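Local coordinates for protein arsenite methyltransferase (Chlamydomonas reinhardtii, PDB 5EVJ) that probably transfers methyl groups from S-adenosyl-L-methionine to trivalent arsenic, yielding mono-, di- and trimethylated products, at residues P242-E246 with D305-H310; L189-E194 with R272-P277. The protein carries 15 engineered substitutions. One frame throughout, in Å; residues are numbered along the deposited sequence.

In the fold
Strand 266-274 joins the two contacts. It runs between strands 193-202 and 243-249 in the seven-stranded sheet of the methyltransferase domain, so that interaction 2 lies on one flank and the strand of interaction 1 on the other; the centres of the two contacts are 15 Å apart. R272 of interaction 2 reaches both segments of interaction 1: its N lies 2.7 Å from R243 O, a probable sheet hydrogen bond, and its NH1 lies 2.9 Å from L306 O, probably bonded to the corner of segment 305-310. P242 CB also packs on L273 CD1 at 3.6 Å. A bound sodium ion is about 8 Å from the side chain of D305 and about 13 Å from that of R272.

Interaction 1. Residues P242-E246 with D305-H310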
ATOM      1  N   PRO A 242      -8.544   6.277  -4.480  1.00 18.26           N
ATOM      2  CA  PRO A 242      -7.177   5.822  -4.515  1.00 20.71           C
ATOM      3  C   PRO A 242      -6.214   6.958  -4.797  1.00 21.62           C
ATOM      4  O   PRO A 242      -6.526   7.799  -5.577  1.00 23.13           O
ATOM      5  CB  PRO A 242      -7.143   4.848  -5.724  1.00 18.82           C
ATOM      6  CG  PRO A 242      -8.519   4.328  -5.815  1.00 17.72           C
ATOM      7  CD  PRO A 242      -9.338   5.592  -5.521  1.00 18.72           C
ATOM      8  N   ARG A 243      -5.046   6.947  -4.163  1.00 25.67           N
ATOM      9  CA  ARG A 243      -4.059   8.002  -4.328  1.00 25.81           C
ATOM     10  C   ARG A 243      -2.775   7.341  -4.687  1.00 26.07           C
ATOM     11  O   ARG A 243      -2.380   6.344  -4.109  1.00 26.80           O
ATOM     12  CB  ARG A 243      -3.879   8.789  -3.029  1.00 25.13           C
ATOM     13  CG  ARG A 243      -5.079   9.629  -2.617  1.00 24.43           C
ATOM     14  CD  ARG A 243      -5.167  10.980  -3.328  1.00 23.89           C
ATOM     15  NE  ARG A 243      -6.410  11.634  -2.897  1.00 23.83           N
ATOM     16  CZ  ARG A 243      -6.446  12.624  -2.014  1.00 22.74           C
ATOM     17  NH1 ARG A 243      -5.320  13.090  -1.524  1.00 21.50           N
ATOM     18  NH2 ARG A 243      -7.605  13.162  -1.640  1.00 19.62           N
ATOM     19  N   GLN A 244      -2.126   7.913  -5.663  1.00 27.23           N
ATOM     20  CA  GLN A 244      -0.888   7.425  -6.200  1.00 27.00           C
ATOM     21  C   GLN A 244       0.265   8.057  -5.375  1.00 26.63           C
ATOM     22  O   GLN A 244       0.420   9.293  -5.296  1.00 29.44           O
ATOM     23  CB  GLN A 244      -0.894   7.820  -7.687  1.00 27.77           C
ATOM     24  CG  GLN A 244       0.465   7.753  -8.334  1.00 33.61           C
ATOM     25  CD  GLN A 244       0.388   7.891  -9.843  1.00 34.21           C
ATOM     26  OE1 GLN A 244      -0.436   7.251 -10.500  1.00 32.17           O
ATOM     27  NE2 GLN A 244       1.249   8.746 -10.396  1.00 37.35           N
ATOM     28  N   LEU A 245       1.078   7.245  -4.735  1.00 24.87           N
ATOM     29  CA  LEU A 245       2.161   7.836  -3.949  1.00 27.27           C
ATOM     30  C   LEU A 245       3.371   8.069  -4.849  1.00 33.13           C
ATOM     31  O   LEU A 245       4.026   9.093  -4.755  1.00 36.20           O
ATOM     32  CB  LEU A 245       2.546   6.909  -2.760  1.00 29.38           C
ATOM     33  CG  LEU A 245       3.794   7.361  -1.945  1.00 30.39           C
ATOM     34  CD1 LEU A 245       3.608   8.764  -1.364  1.00 26.79           C
ATOM     35  CD2 LEU A 245       4.236   6.401  -0.859  1.00 26.46           C
ATOM     36  N   GLU A 246       3.661   7.116  -5.737  1.00 34.97           N
ATOM     37  CA  GLU A 246       4.728   7.273  -6.700  1.00 39.94           C
ATOM     38  C   GLU A 246       4.667   6.222  -7.823  1.00 40.93           C
ATOM     39  O   GLU A 246       4.145   5.109  -7.661  1.00 35.96           O
ATOM     40  CB  GLU A 246       6.086   7.199  -6.031  1.00 47.71           C
ATOM     41  CG  GLU A 246       6.501   5.795  -5.623  1.00 59.12           C
ATOM     42  CD  GLU A 246       7.696   5.833  -4.681  1.00 79.70           C
ATOM     43  OE1 GLU A 246       8.814   6.202  -5.124  1.00 83.58           O
ATOM     44  OE2 GLU A 246       7.516   5.511  -3.488  1.00 84.17           O
ATOM     45  N   ASP A 305       5.154  13.561   2.424  1.00 22.62           N
ATOM     46  CA  ASP A 305       4.265  13.261   1.270  1.00 24.84           C
ATOM     47  C   ASP A 305       3.091  12.320   1.570  1.00 24.64           C
ATOM     48  O   ASP A 305       3.290  11.105   1.724  1.00 22.35           O
ATOM     49  CB  ASP A 305       5.083  12.662   0.115  1.00 26.33           C
ATOM     50  CG  ASP A 305       6.219  13.624  -0.366  1.00 30.46           C
ATOM     51  OD1 ASP A 305       5.955  14.840  -0.573  1.00 29.42           O
ATOM     52  OD2 ASP A 305       7.369  13.150  -0.467  1.00 28.84           O
ATOM     53  N   LEU A 306       1.873  12.856   1.609  1.00 21.94           N
ATOM     54  CA  LEU A 306       0.709  12.000   1.570  1.00 21.36           C
ATOM     55  C   LEU A 306       0.720  11.248   0.240  1.00 22.45           C
ATOM     56  O   LEU A 306       0.543  10.027   0.173  1.00 22.24           O
ATOM     57  CB  LEU A 306      -0.571  12.824   1.672  1.00 19.35           C
ATOM     58  CG  LEU A 306      -1.903  12.057   1.440  1.00 21.85           C
ATOM     59  CD1 LEU A 306      -2.152  10.982   2.534  1.00 15.73           C
ATOM     60  CD2 LEU A 306      -3.048  13.076   1.507  1.00 18.82           C
ATOM     61  N   ASP A 307       0.807  11.981  -0.858  1.00 25.34           N
ATOM     62  CA  ASP A 307       0.733  11.326  -2.188  1.00 23.79           C
ATOM     63  C   ASP A 307       1.470  12.264  -3.098  1.00 27.84           C
ATOM     64  O   ASP A 307       1.918  13.313  -2.634  1.00 29.94           O
ATOM     65  CB  ASP A 307      -0.713  11.097  -2.654  1.00 21.37           C
ATOM     66  CG  ASP A 307      -1.550  12.353  -2.629  1.00 24.07           C
ATOM     67  OD1 ASP A 307      -1.098  13.403  -3.154  1.00 23.32           O
ATOM     68  OD2 ASP A 307      -2.701  12.298  -2.109  1.00 26.75           O
ATOM     69  N   ASP A 308       1.564  11.926  -4.384  1.00 29.58           N
ATOM     70  CA  ASP A 308       2.387  12.712  -5.289  1.00 34.01           C
ATOM     71  C   ASP A 308       1.819  14.089  -5.648  1.00 34.91           C
ATOM     72  O   ASP A 308       2.486  14.811  -6.363  1.00 31.89           O
ATOM     73  CB  ASP A 308       2.682  11.929  -6.561  1.00 32.93           C
ATOM     74  CG  ASP A 308       1.421  11.612  -7.359  1.00 33.05           C
ATOM     75  OD1 ASP A 308       0.309  12.073  -7.032  1.00 39.07           O
ATOM     76  OD2 ASP A 308       1.555  10.837  -8.318  1.00 39.46           O
ATOM     77  N   HIS A 309       0.608  14.428  -5.175  1.00 34.72           N
ATOM     78  CA  HIS A 309       0.048  15.826  -5.317  1.00 35.82           C
ATOM     79  C   HIS A 309      -0.103  16.557  -4.004  1.00 30.13           C
ATOM     80  O   HIS A 309      -0.700  17.631  -3.952  1.00 31.50           O
ATOM     81  CB  HIS A 309      -1.306  15.802  -6.040  1.00 36.45           C
ATOM     82  CG  HIS A 309      -1.193  15.238  -7.415  1.00 52.34           C
ATOM     83  ND1 HIS A 309      -0.629  15.940  -8.463  1.00 55.28           N
ATOM     84  CD2 HIS A 309      -1.485  14.013  -7.902  1.00 58.07           C
ATOM     85  CE1 HIS A 309      -0.609  15.186  -9.541  1.00 53.77           C
ATOM     86  NE2 HIS A 309      -1.128  14.012  -9.232  1.00 58.41           N
ATOM     87  N   HIS A 310       0.414  15.980  -2.929  1.00 27.51           N
ATOM     88  CA  HIS A 310       0.189  16.586  -1.599  1.00 29.02           C
ATOM     89  C   HIS A 310       1.403  16.399  -0.740  1.00 27.31           C
ATOM     90  O   HIS A 310       1.553  15.362  -0.092  1.00 29.00           O
ATOM     91  CB  HIS A 310      -1.034  15.980  -0.880  1.00 28.10           C
ATOM     92  CG  HIS A 310      -2.327  16.180  -1.610  1.00 28.35           C
ATOM     93  ND1 HIS A 310      -2.717  15.380  -2.661  1.00 26.22           N
ATOM     94  CD2 HIS A 310      -3.312  17.102  -1.444  1.00 29.56           C
ATOM     95  CE1 HIS A 310      -3.896  15.786  -3.100  1.00 30.03           C
ATOM     96  NE2 HIS A 310      -4.277  16.833  -2.375  1.00 32.76           N
TER
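R243 and D307 form a salt bridge that ties the edge strand 243-249 of the methyltransferase sheet to the turn between strands 303-305 and 310-313. NH1 of R243 gives D307 OD2 a nearly straight bond of 2.8 Å, lying in the guanidinium plane while the carboxylate is turned 62° from it. The arginine bends at chi2 (-82°), which brings NH1 up to OD2 and over one face of the H310 ring; NH1 also bonds to T324 of helix 322-329, and NH2 pairs with D241. The other carboxylate oxygen, D307 OD1, takes H310 ND1 at 2.6 Å through its syn lone pair and H309 N on the anti side. An alanine at D307 would remove both oxygens and is likely to leave R243 without this counter-charge and the H310 ring freer to turn. Alongside, D308 N donates to Q244 O at 3.0 Å, and Q244 NE2 reaches D308 OD2 in a more bent bond. CB of L245 points away from the turn, yet its CD1 comes back to rest 3.7 Å from L306 O. The turn itself combines an Asx turn at D307 with a type I beta turn from D307 to H310, beside a classic beta bulge in which L306 and D307 face H310.

Interaction 2. Residues L189-E194 with R272-P277; sequences LAPGGE and RLFKVP
E194 and R272 meet through a salt bridge across neighbouring antiparallel strands, 193-202 and 266-274, in the Rossmann-like sheet of the methyltransferase. NH2 of R272 reaches E194 OE1 at 3.0 Å in an almost straight bond; a second prong, from NE to OE2, is doubtful because the position of OE2 is less certain. Carboxylate and guanidinium planes are 29° apart, and the acid sits at the arginine's edge. The same glutamate lies over F274: its CG stands 3.9 Å above the ring centroid, a CH-pi contact, and the carboxylate stacks 19° from the ring plane. E194 CG is anti to the backbone N and the chain stays extended, which carries the acid across the ring to R272. E194 and F274 are directly opposite in the antiparallel register, as a non-hydrogen-bonded pair, with both side chains on one face of the sheet.

Beyond this pair the backbones join, K275 N donating to G193 O and G192 N to K275 O. G193 N to A190 O closes the type II turn A190-G193, and the other two bonds fasten it to the end of strand 266-274. In the turn G192 has positive phi, and a side chain on G193 would clash with A190 O. P191 CB packs on P277 CD, at 4.0 Å.

Farther out, Y332 OH bonds to E194 OE1, while NH1 of R272 bonds to Y304 OH. The extended K275 chain runs past L189 CB toward the end of helix 178-188, where its amine also meets Y186 through the carbonyl and a cation-pi contact. There K275 NZ donates to L189 O at 2.8 Å, tilted 24° from the carbonyl plane.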
ATOM      1  N   LEU A 189      -9.558  -4.262   7.339  1.00 20.80           N
ATOM      2  CA  LEU A 189      -9.074  -2.942   7.802  1.00 20.85           C
ATOM      3  C   LEU A 189     -10.003  -2.365   8.842  1.00 20.55           C
ATOM      4  O   LEU A 189     -11.235  -2.365   8.716  1.00 20.96           O
ATOM      5  CB  LEU A 189      -8.941  -1.929   6.625  1.00 20.30           C
ATOM      6  CG  LEU A 189      -7.695  -2.154   5.752  1.00 19.49           C
ATOM      7  CD1 LEU A 189      -7.767  -1.347   4.466  1.00 17.40           C
ATOM      8  CD2 LEU A 189      -6.433  -1.834   6.578  1.00 18.97           C
ATOM      9  N   ALA A 190      -9.393  -1.832   9.871  1.00 19.45           N
ATOM     10  CA  ALA A 190     -10.124  -1.065  10.821  1.00 20.75           C
ATOM     11  C   ALA A 190     -10.363   0.347  10.261  1.00 21.30           C
ATOM     12  O   ALA A 190      -9.627   0.832   9.454  1.00 19.21           O
ATOM     13  CB  ALA A 190      -9.292  -0.951  12.094  1.00 22.29           C
ATOM     14  N   PRO A 191     -11.376   1.021  10.753  1.00 24.43           N
ATOM     15  CA  PRO A 191     -11.520   2.421  10.342  1.00 22.90           C
ATOM     16  C   PRO A 191     -10.237   3.229  10.497  1.00 22.97           C
ATOM     17  O   PRO A 191      -9.456   3.030  11.466  1.00 25.45           O
ATOM     18  CB  PRO A 191     -12.625   2.969  11.234  1.00 22.24           C
ATOM     19  CG  PRO A 191     -13.353   1.721  11.757  1.00 28.94           C
ATOM     20  CD  PRO A 191     -12.487   0.507  11.591  1.00 23.61           C
ATOM     21  N   GLY A 192     -10.004   4.120   9.521  1.00 20.16           N
ATOM     22  CA  GLY A 192      -8.816   4.993   9.526  1.00 18.55           C
ATOM     23  C   GLY A 192      -7.571   4.257   9.091  1.00 18.61           C
ATOM     24  O   GLY A 192      -6.454   4.852   9.027  1.00 18.43           O
ATOM     25  N   GLY A 193      -7.750   3.003   8.682  1.00 17.15           N
ATOM     26  CA  GLY A 193      -6.626   2.224   8.127  1.00 17.06           C
ATOM     27  C   GLY A 193      -6.398   2.435   6.653  1.00 18.69           C
ATOM     28  O   GLY A 193      -7.136   3.142   5.982  1.00 21.56           O
ATOM     29  N   GLU A 194      -5.406   1.751   6.118  1.00 19.31           N
ATOM     30  CA  GLU A 194      -5.010   1.942   4.785  1.00 18.16           C
ATOM     31  C   GLU A 194      -4.519   0.607   4.142  1.00 18.89           C
ATOM     32  O   GLU A 194      -3.759  -0.149   4.757  1.00 19.05           O
ATOM     33  CB  GLU A 194      -3.854   2.964   4.766  1.00 18.07           C
ATOM     34  CG  GLU A 194      -3.356   3.314   3.374  1.00 18.00           C
ATOM     35  CD  GLU A 194      -1.990   4.017   3.331  1.00 21.53           C
ATOM     36  OE1 GLU A 194      -1.458   4.457   4.379  1.00 20.96           O
ATOM     37  OE2 GLU A 194      -1.425   4.167   2.208  1.00 22.55           O
ATOM     38  N   ARG A 272      -2.326   4.227  -2.436  1.00 18.39           N
ATOM     39  CA  ARG A 272      -2.801   4.424  -1.108  1.00 19.95           C
ATOM     40  C   ARG A 272      -4.320   4.352  -1.079  1.00 23.00           C
ATOM     41  O   ARG A 272      -5.006   5.186  -1.685  1.00 26.18           O
ATOM     42  CB  ARG A 272      -2.305   5.743  -0.558  1.00 17.54           C
ATOM     43  CG  ARG A 272      -0.780   5.837  -0.662  1.00 17.16           C
ATOM     44  CD  ARG A 272      -0.304   6.977   0.253  1.00 21.52           C
ATOM     45  NE  ARG A 272      -0.299   6.617   1.679  1.00 21.79           N
ATOM     46  CZ  ARG A 272       0.463   7.182   2.628  1.00 22.86           C
ATOM     47  NH1 ARG A 272       1.269   8.191   2.344  1.00 19.84           N
ATOM     48  NH2 ARG A 272       0.438   6.714   3.905  1.00 23.17           N
ATOM     49  N   LEU A 273      -4.842   3.368  -0.335  1.00 21.92           N
ATOM     50  CA  LEU A 273      -6.252   3.099  -0.310  1.00 21.38           C
ATOM     51  C   LEU A 273      -6.730   3.203   1.142  1.00 23.84           C
ATOM     52  O   LEU A 273      -6.674   2.207   1.924  1.00 22.46           O
ATOM     53  CB  LEU A 273      -6.497   1.736  -0.873  1.00 20.97           C
ATOM     54  CG  LEU A 273      -6.775   1.507  -2.364  1.00 27.37           C
ATOM     55  CD1 LEU A 273      -6.027   2.440  -3.306  1.00 23.78           C
ATOM     56  CD2 LEU A 273      -6.531   0.038  -2.719  1.00 26.12           C
ATOM     57  N   PHE A 274      -7.228   4.384   1.493  1.00 18.95           N
ATOM     58  CA  PHE A 274      -7.610   4.636   2.844  1.00 18.31           C
ATOM     59  C   PHE A 274      -8.991   4.253   3.040  1.00 20.53           C
ATOM     60  O   PHE A 274      -9.836   4.448   2.110  1.00 21.31           O
ATOM     61  CB  PHE A 274      -7.506   6.116   3.178  1.00 15.37           C
ATOM     62  CG  PHE A 274      -6.113   6.544   3.443  1.00 16.06           C
ATOM     63  CD1 PHE A 274      -5.583   6.489   4.756  1.00 15.54           C
ATOM     64  CD2 PHE A 274      -5.292   6.964   2.395  1.00 14.05           C
ATOM     65  CE1 PHE A 274      -4.270   6.873   5.008  1.00 17.61           C
ATOM     66  CE2 PHE A 274      -3.996   7.369   2.648  1.00 15.48           C
ATOM     67  CZ  PHE A 274      -3.449   7.342   3.956  1.00 16.33           C
ATOM     68  N   LYS A 275      -9.253   3.818   4.289  1.00 18.55           N
ATOM     69  CA  LYS A 275     -10.595   3.470   4.679  1.00 17.93           C
ATOM     70  C   LYS A 275     -11.105   4.429   5.759  1.00 15.88           C
ATOM     71  O   LYS A 275     -10.671   4.395   6.867  1.00 16.22           O
ATOM     72  CB  LYS A 275     -10.641   1.991   5.120  1.00 16.77           C
ATOM     73  CG  LYS A 275     -11.945   1.631   5.799  1.00 16.23           C
ATOM     74  CD  LYS A 275     -12.145   0.126   5.979  1.00 16.79           C
ATOM     75  CE  LYS A 275     -13.384  -0.245   6.888  1.00 17.71           C
ATOM     76  NZ  LYS A 275     -13.461  -1.783   7.061  1.00 18.42           N
ATOM     77  N   VAL A 276     -12.062   5.250   5.443  1.00 16.95           N
ATOM     78  CA  VAL A 276     -12.602   6.155   6.473  1.00 20.03           C
ATOM     79  C   VAL A 276     -14.094   6.188   6.272  1.00 20.25           C
ATOM     80  O   VAL A 276     -14.637   7.066   5.586  1.00 24.67           O
ATOM     81  CB  VAL A 276     -11.949   7.570   6.418  1.00 18.25           C
ATOM     82  CG1 VAL A 276     -12.407   8.363   7.609  1.00 19.83           C
ATOM     83  CG2 VAL A 276     -10.426   7.469   6.358  1.00 16.64           C
ATOM     84  N   PRO A 277     -14.770   5.189   6.815  1.00 21.90           N
ATOM     85  CA  PRO A 277     -16.173   4.948   6.426  1.00 24.89           C
ATOM     86  C   PRO A 277     -17.035   6.182   6.487  1.00 23.41           C
ATOM     87  O   PRO A 277     -17.028   6.911   7.473  1.00 24.63           O
ATOM     88  CB  PRO A 277     -16.656   3.859   7.448  1.00 24.43           C
ATOM     89  CG  PRO A 277     -15.377   3.094   7.760  1.00 23.96           C
ATOM     90  CD  PRO A 277     -14.295   4.194   7.807  1.00 24.98           C
TER